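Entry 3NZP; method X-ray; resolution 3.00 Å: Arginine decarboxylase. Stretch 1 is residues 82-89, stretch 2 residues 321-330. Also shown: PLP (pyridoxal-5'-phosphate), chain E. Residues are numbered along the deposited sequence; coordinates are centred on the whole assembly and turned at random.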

# COMPACT_ATOMS: atom_id res chain seq x y z
N VAL B 82 -16.38 -14.20 15.15
CA VAL B 82 -15.87 -12.91 15.59
C VAL B 82 -15.34 -12.14 14.39
O VAL B 82 -14.77 -12.73 13.46
CB VAL B 82 -14.75 -13.09 16.62
CG1 VAL B 82 -14.35 -11.75 17.19
CG2 VAL B 82 -15.22 -14.00 17.74
N TYR B 83 -15.54 -10.82 14.39
CA TYR B 83 -15.08 -9.99 13.28
C TYR B 83 -13.84 -9.17 13.55
O TYR B 83 -13.87 -8.20 14.30
CB TYR B 83 -16.17 -9.04 12.79
CG TYR B 83 -15.65 -8.07 11.75
CD1 TYR B 83 -15.48 -6.71 12.04
CD2 TYR B 83 -15.30 -8.50 10.47
CE1 TYR B 83 -14.99 -5.82 11.08
CE2 TYR B 83 -14.81 -7.61 9.51
CZ TYR B 83 -14.66 -6.27 9.82
OH TYR B 83 -14.18 -5.39 8.89
N PRO B 84 -12.73 -9.53 12.92
CA PRO B 84 -11.50 -8.77 13.13
C PRO B 84 -11.65 -7.42 12.45
O PRO B 84 -11.71 -7.33 11.22
CB PRO B 84 -10.44 -9.66 12.50
CG PRO B 84 -11.17 -10.31 11.37
CD PRO B 84 -12.51 -10.63 11.96
N LEU B 85 -11.73 -6.37 13.27
CA LEU B 85 -11.88 -5.01 12.77
C LEU B 85 -10.77 -4.62 11.81
O LEU B 85 -10.97 -3.82 10.91
CB LEU B 85 -11.92 -4.03 13.93
CG LEU B 85 -13.23 -4.02 14.72
CD1 LEU B 85 -12.98 -3.35 16.07
CD2 LEU B 85 -14.34 -3.29 13.94
N LYS B 86 -9.59 -5.22 12.00
CA LYS B 86 -8.46 -4.90 11.15
C LYS B 86 -8.71 -5.03 9.64
O LYS B 86 -8.01 -4.39 8.86
CB LYS B 86 -7.25 -5.75 11.54
CG LYS B 86 -7.22 -7.13 10.95
CD LYS B 86 -6.14 -7.26 9.91
CE LYS B 86 -4.74 -7.14 10.52
NZ LYS B 86 -4.43 -8.18 11.56
N VAL B 87 -9.69 -5.82 9.20
CA VAL B 87 -9.93 -5.96 7.76
C VAL B 87 -10.77 -4.82 7.20
O VAL B 87 -10.86 -4.65 5.98
CB VAL B 87 -10.63 -7.32 7.38
CG1 VAL B 87 -10.04 -8.46 8.17
CG2 VAL B 87 -12.14 -7.23 7.58
N ASN B 88 -11.38 -4.04 8.09
CA ASN B 88 -12.19 -2.90 7.69
C ASN B 88 -12.79 -2.24 8.91
O ASN B 88 -13.68 -2.81 9.54
CB ASN B 88 -13.32 -3.33 6.77
CG ASN B 88 -14.03 -2.14 6.17
OD1 ASN B 88 -14.18 -1.11 6.82
ND2 ASN B 88 -14.46 -2.27 4.92
N GLN B 89 -12.34 -1.05 9.25
CA GLN B 89 -12.90 -0.39 10.43
C GLN B 89 -13.86 0.73 10.10
O GLN B 89 -14.34 1.42 11.00
CB GLN B 89 -11.80 0.17 11.31
CG GLN B 89 -10.73 -0.80 11.68
CD GLN B 89 -9.46 -0.54 10.93
OE1 GLN B 89 -8.94 0.58 10.96
NE2 GLN B 89 -8.93 -1.55 10.25
N1 PLP E . -7.51 -13.26 13.35
C2 PLP E . -6.39 -12.61 13.72
C2A PLP E . -5.80 -12.89 15.08
C3 PLP E . -5.79 -11.66 12.84
O3 PLP E . -4.65 -10.99 13.22
C4 PLP E . -6.40 -11.44 11.53
C4A PLP E . -5.82 -10.48 10.58
C5 PLP E . -7.61 -12.18 11.22
C6 PLP E . -8.11 -13.09 12.16
C5A PLP E . -8.33 -12.01 9.87
O4P PLP E . -8.06 -13.11 8.98
P PLP E . -8.87 -12.86 7.60
O1P PLP E . -8.83 -14.10 6.80
O2P PLP E . -10.39 -12.47 7.88
O3P PLP E . -8.17 -11.69 6.76
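Stretch 2 (321-330) SGRFVAANHA

Stretch 2 packs on stretch 1 without a single hydrogen bond between them, burying 290 Å² through van der Waals contact. It enters as an extended residue, Ser 321 (phi/psi -79/107), turns at Gly 322 and runs helical through 323-326; 327-329 keep helical phi/psi without the regular bonds, and Ala 330 is extended again. Stretch 1 is strand at 82-84, then a 3-10 segment at 85-87. Both stretches advance in the same general sense: the CA of Gly 322 lies 5.3 Å from the CA of Tyr 83, and the CA of Ala 326 lies 7.7 Å from the CA of Asn 88.

Gly 322 covers the most surface. Its CA is 3.6 Å from Pro 84 CD and 4.0 Å from Tyr 83 CD2, and its C is 4.1 Å from Val 87 CG2. This closeness depends on the absent side chain: an ideal CB would fall 2.6 Å from Pro 84 CG and 2.9 Å from Val 87 CG1, a clash with both. Gly 322 O accepts from Ala 326 N (2.9 Å), while Gly 322 N and Arg 323 N converge on the PLP phosphate oxygen O2P at 2.5 and 2.7 Å.

Tyr 83 (chi1 t) leaves its backbone sideways, yet its ring reaches the helix, with CD2 3.9 Å from Val 325 CG1 and CE2 4.3 Å from Ala 326 CB. Its OH donates to Asn 88 O (2.7 Å), tying the ring to the loop that follows the 3-10 segment. Val 87 points toward stretch 2 and sets CG2 4.2 Å from Ala 326 CB, so that small methyl meets both Tyr 83 and Val 87. Farther along, Asn 88 ND2 approaches the edge of the His 329 ring, 3.9 Å from CE1; His 329 ND1 is held by Ala 326 O at 2.6 Å.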

# COMPACT_ATOMS: atom_id res chain seq x y z
N SER B 321 -13.02 -15.08 10.91
CA SER B 321 -12.98 -14.86 9.47
C SER B 321 -13.57 -13.51 9.15
O SER B 321 -14.79 -13.31 9.25
CB SER B 321 -13.80 -15.94 8.77
OG SER B 321 -13.40 -17.22 9.22
N GLY B 322 -12.72 -12.57 8.79
CA GLY B 322 -13.20 -11.24 8.46
C GLY B 322 -13.34 -11.07 6.97
O GLY B 322 -14.38 -10.62 6.48
N ARG B 323 -12.30 -11.42 6.22
CA ARG B 323 -12.35 -11.27 4.78
C ARG B 323 -13.63 -11.86 4.19
O ARG B 323 -14.30 -11.22 3.39
CB ARG B 323 -11.13 -11.95 4.15
CG ARG B 323 -11.07 -11.81 2.65
CD ARG B 323 -10.02 -12.74 2.10
NE ARG B 323 -8.66 -12.34 2.45
CZ ARG B 323 -7.97 -11.42 1.79
NH1 ARG B 323 -6.75 -11.11 2.16
NH2 ARG B 323 -8.51 -10.81 0.74
N PHE B 324 -13.97 -13.07 4.61
CA PHE B 324 -15.15 -13.76 4.11
C PHE B 324 -16.44 -12.97 4.26
O PHE B 324 -17.23 -12.82 3.31
CB PHE B 324 -15.29 -15.10 4.83
CG PHE B 324 -16.36 -15.96 4.27
CD1 PHE B 324 -16.09 -16.80 3.19
CD2 PHE B 324 -17.65 -15.91 4.79
CE1 PHE B 324 -17.09 -17.58 2.63
CE2 PHE B 324 -18.66 -16.69 4.24
CZ PHE B 324 -18.38 -17.52 3.16
N VAL B 325 -16.66 -12.44 5.46
CA VAL B 325 -17.89 -11.70 5.74
C VAL B 325 -17.90 -10.27 5.21
O VAL B 325 -18.96 -9.70 4.94
CB VAL B 325 -18.16 -11.72 7.28
CG1 VAL B 325 -17.15 -10.88 8.00
CG2 VAL B 325 -19.55 -11.26 7.56
N ALA B 326 -16.72 -9.69 5.00
CA ALA B 326 -16.67 -8.32 4.52
C ALA B 326 -16.41 -8.10 3.03
O ALA B 326 -16.77 -7.06 2.47
CB ALA B 326 -15.66 -7.55 5.34
N ALA B 327 -15.80 -9.08 2.37
CA ALA B 327 -15.47 -8.94 0.96
C ALA B 327 -16.54 -8.42 -0.02
O ALA B 327 -16.36 -7.35 -0.59
CB ALA B 327 -14.91 -10.26 0.45
N ASN B 328 -17.63 -9.15 -0.23
CA ASN B 328 -18.66 -8.75 -1.20
C ASN B 328 -19.59 -7.60 -0.85
O ASN B 328 -20.35 -7.15 -1.71
CB ASN B 328 -19.55 -9.95 -1.56
CG ASN B 328 -20.53 -10.31 -0.44
OD1 ASN B 328 -21.51 -11.03 -0.66
ND2 ASN B 328 -20.27 -9.81 0.76
N HIS B 329 -19.57 -7.13 0.38
CA HIS B 329 -20.50 -6.07 0.74
C HIS B 329 -20.32 -4.76 -0.02
O HIS B 329 -21.27 -3.98 -0.16
CB HIS B 329 -20.43 -5.80 2.24
CG HIS B 329 -19.51 -4.67 2.61
ND1 HIS B 329 -18.17 -4.85 2.89
CD2 HIS B 329 -19.74 -3.34 2.73
CE1 HIS B 329 -17.62 -3.68 3.17
NE2 HIS B 329 -18.55 -2.75 3.08
N ALA B 330 -19.11 -4.52 -0.54
CA ALA B 330 -18.81 -3.28 -1.24
C ALA B 330 -18.44 -3.41 -2.71
O ALA B 330 -17.63 -4.26 -3.10
CB ALA B 330 -17.69 -2.56 -0.52